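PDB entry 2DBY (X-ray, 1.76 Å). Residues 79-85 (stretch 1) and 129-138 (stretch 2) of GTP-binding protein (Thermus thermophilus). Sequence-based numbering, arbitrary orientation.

Stretch 1, residues 79-85: LVKGAHK
Stretch 2 (129-138) EVVETELLLA

Residues 129-138 form one part of a longer helix, and residues 79-85, without regular helix or strand, run along its flank in the same general direction: the CA atoms of V80 and V131 lie 6.6 Å apart, those of K81 and E134 6.5 Å, and those of H84 and L137 9.3 Å, so the loop diverges toward its later residues. Helical phi/psi values near -64/-42 hold throughout stretch 2, with i to i+4 hydrogen bonds beginning at T133 N to E129 O (2.8 Å). E129 itself, fully extended (all chi near 180°), stays out of reach of the loop.

V130 (chi1 t) points toward the loop and begins the contact: its CG1 lies 4.4 Å from V80 CG1 and 4.4 Å from K81 CB, a loose apolar touch. V131 (chi1 t) points sideways, yet its CG2 comes within 4.1 Å of V80 CG1. V80 (phi/psi -90/-59, chi1 t) points toward the helix, so one methyl, CG1, meets both valines. E132 points away, and T133 is out of reach.

One turn beyond V130, E134 carries the polar center of the interface. With chi1 m, chi2 m and chi3 106°, it bends along the loop: its CG sits 3.3 Å from V80 O and 3.8 Å from V80 CG1, its CD 3.9 Å from K81 CA. The aliphatic part of the side chain thus packs on V80 while the carboxylate reaches further along the loop. There E134 OE2 accepts two hydrogen bonds, a weak one from G82 N (3.3 Å, 167°) and a short one from H84 NE2 (2.7 Å, 149°), tying loop backbone and imidazole to one oxygen. K81 (-84/109, all chi t) packs through its inner carbons, CG lying 3.9 Å from E134 OE1, while its end leads away from the helix. G82 is extended at -95/176; A83 (-90/-18) points away; H84 has a positive phi (60/32) and its CA-to-CB bond points toward the helix; chi1 is m and chi2 -83°.

L135 and L136 (both chi1 m, chi2 t) are out of reach. L137, also m and t, points toward the loop and closes the contact by placing CD1 over one face of the H84 ring, 3.8 Å from the ring centroid and 27° off the normal, a CH-pi contact; CD1 is 3.5 Å from H84 NE2. The imidazole therefore uses its edge for the carboxylate and a face for the methyl. A138 makes no contact.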

# COMPACT_ATOMS: atom_id res chain seq x y z
N LEU A 79 -18.76 -12.98 3.21
CA LEU A 79 -20.05 -12.34 2.97
C LEU A 79 -19.92 -11.03 3.76
O LEU A 79 -19.38 -11.04 4.88
CB LEU A 79 -21.19 -13.22 3.53
CG LEU A 79 -22.64 -12.65 3.62
CD1 LEU A 79 -23.68 -13.78 3.43
CD2 LEU A 79 -22.85 -11.95 4.98
N VAL A 80 -20.38 -9.92 3.18
CA VAL A 80 -20.24 -8.61 3.83
C VAL A 80 -21.38 -8.17 4.77
O VAL A 80 -21.15 -7.91 5.96
CB VAL A 80 -20.07 -7.48 2.77
CG1 VAL A 80 -19.85 -6.14 3.46
CG2 VAL A 80 -18.87 -7.79 1.87
N LYS A 81 -22.60 -8.10 4.23
CA LYS A 81 -23.72 -7.62 5.03
C LYS A 81 -24.38 -8.64 5.90
O LYS A 81 -25.12 -9.50 5.41
CB LYS A 81 -24.79 -6.97 4.14
CG LYS A 81 -25.84 -6.24 4.98
CD LYS A 81 -26.93 -5.61 4.13
CE LYS A 81 -28.04 -5.06 5.06
NZ LYS A 81 -29.34 -4.85 4.36
N GLY A 82 -24.18 -8.49 7.21
CA GLY A 82 -24.78 -9.42 8.15
C GLY A 82 -26.11 -8.93 8.72
O GLY A 82 -26.58 -7.83 8.43
N ALA A 83 -26.73 -9.78 9.53
CA ALA A 83 -28.01 -9.44 10.15
C ALA A 83 -27.82 -8.74 11.50
O ALA A 83 -28.76 -8.11 12.04
CB ALA A 83 -28.85 -10.74 10.33
N HIS A 84 -26.63 -8.87 12.06
CA HIS A 84 -26.31 -8.27 13.38
C HIS A 84 -27.22 -8.82 14.48
O HIS A 84 -27.53 -8.13 15.46
CB HIS A 84 -26.40 -6.74 13.29
CG HIS A 84 -25.40 -6.15 12.34
ND1 HIS A 84 -24.09 -5.91 12.71
CD2 HIS A 84 -25.45 -5.96 11.00
CE1 HIS A 84 -23.38 -5.61 11.63
NE2 HIS A 84 -24.18 -5.63 10.59
N LYS A 85 -27.63 -10.07 14.32
CA LYS A 85 -28.47 -10.70 15.33
C LYS A 85 -27.72 -11.79 16.08
O LYS A 85 -28.32 -12.69 16.64
CB LYS A 85 -29.75 -11.22 14.69
CG LYS A 85 -30.67 -10.08 14.32
CD LYS A 85 -31.92 -10.56 13.63
CE LYS A 85 -32.76 -9.37 13.19
NZ LYS A 85 -33.93 -9.83 12.38
N GLU A 129 -21.09 2.15 0.06
CA GLU A 129 -21.81 2.37 1.31
C GLU A 129 -22.12 1.07 2.06
O GLU A 129 -22.12 1.05 3.30
CB GLU A 129 -23.10 3.15 1.06
CG GLU A 129 -23.88 3.43 2.34
CD GLU A 129 -25.18 4.18 2.12
OE1 GLU A 129 -25.86 4.48 3.13
OE2 GLU A 129 -25.52 4.47 0.95
N VAL A 130 -22.38 -0.01 1.33
CA VAL A 130 -22.68 -1.30 1.96
C VAL A 130 -21.48 -1.76 2.77
O VAL A 130 -21.61 -2.12 3.94
CB VAL A 130 -23.05 -2.40 0.92
CG1 VAL A 130 -23.01 -3.79 1.60
CG2 VAL A 130 -24.45 -2.14 0.37
N VAL A 131 -20.30 -1.75 2.16
CA VAL A 131 -19.12 -2.17 2.89
C VAL A 131 -18.81 -1.22 4.03
O VAL A 131 -18.56 -1.65 5.15
CB VAL A 131 -17.88 -2.27 1.96
CG1 VAL A 131 -16.60 -2.47 2.78
CG2 VAL A 131 -18.09 -3.43 0.99
N GLU A 132 -18.84 0.07 3.74
CA GLU A 132 -18.51 1.09 4.72
C GLU A 132 -19.45 0.99 5.92
O GLU A 132 -19.02 1.13 7.06
CB GLU A 132 -18.57 2.47 4.07
CG GLU A 132 -18.33 3.67 4.98
CD GLU A 132 -16.97 3.72 5.62
OE1 GLU A 132 -15.98 3.19 5.05
OE2 GLU A 132 -16.87 4.33 6.71
N THR A 133 -20.73 0.76 5.66
CA THR A 133 -21.69 0.62 6.76
C THR A 133 -21.30 -0.52 7.72
O THR A 133 -21.31 -0.35 8.94
CB THR A 133 -23.10 0.46 6.19
OG1 THR A 133 -23.51 1.75 5.71
CG2 THR A 133 -24.10 -0.04 7.25
N GLU A 134 -20.92 -1.68 7.18
CA GLU A 134 -20.50 -2.79 8.04
C GLU A 134 -19.23 -2.44 8.84
O GLU A 134 -19.08 -2.80 10.02
CB GLU A 134 -20.25 -4.06 7.22
CG GLU A 134 -21.51 -4.65 6.52
CD GLU A 134 -22.72 -4.78 7.44
OE1 GLU A 134 -23.66 -3.96 7.31
OE2 GLU A 134 -22.73 -5.69 8.31
N LEU A 135 -18.29 -1.72 8.21
CA LEU A 135 -17.06 -1.36 8.94
C LEU A 135 -17.37 -0.35 10.07
O LEU A 135 -16.78 -0.41 11.15
CB LEU A 135 -16.02 -0.75 8.00
CG LEU A 135 -15.60 -1.62 6.80
CD1 LEU A 135 -14.44 -0.93 6.08
CD2 LEU A 135 -15.16 -2.99 7.28
N LEU A 136 -18.29 0.56 9.78
CA LEU A 136 -18.69 1.56 10.75
C LEU A 136 -19.35 0.89 11.95
O LEU A 136 -19.05 1.24 13.07
CB LEU A 136 -19.67 2.57 10.13
CG LEU A 136 -19.10 3.67 9.25
CD1 LEU A 136 -20.20 4.26 8.40
CD2 LEU A 136 -18.46 4.75 10.14
N LEU A 137 -20.25 -0.07 11.70
CA LEU A 137 -20.93 -0.75 12.79
C LEU A 137 -19.93 -1.46 13.69
O LEU A 137 -20.06 -1.44 14.92
CB LEU A 137 -21.96 -1.75 12.24
CG LEU A 137 -23.19 -1.08 11.61
CD1 LEU A 137 -24.05 -2.13 10.90
CD2 LEU A 137 -23.99 -0.39 12.68
N ALA A 138 -18.92 -2.08 13.10
CA ALA A 138 -17.92 -2.77 13.92
C ALA A 138 -17.11 -1.76 14.75
O ALA A 138 -16.82 -1.99 15.94
CB ALA A 138 -16.97 -3.60 13.02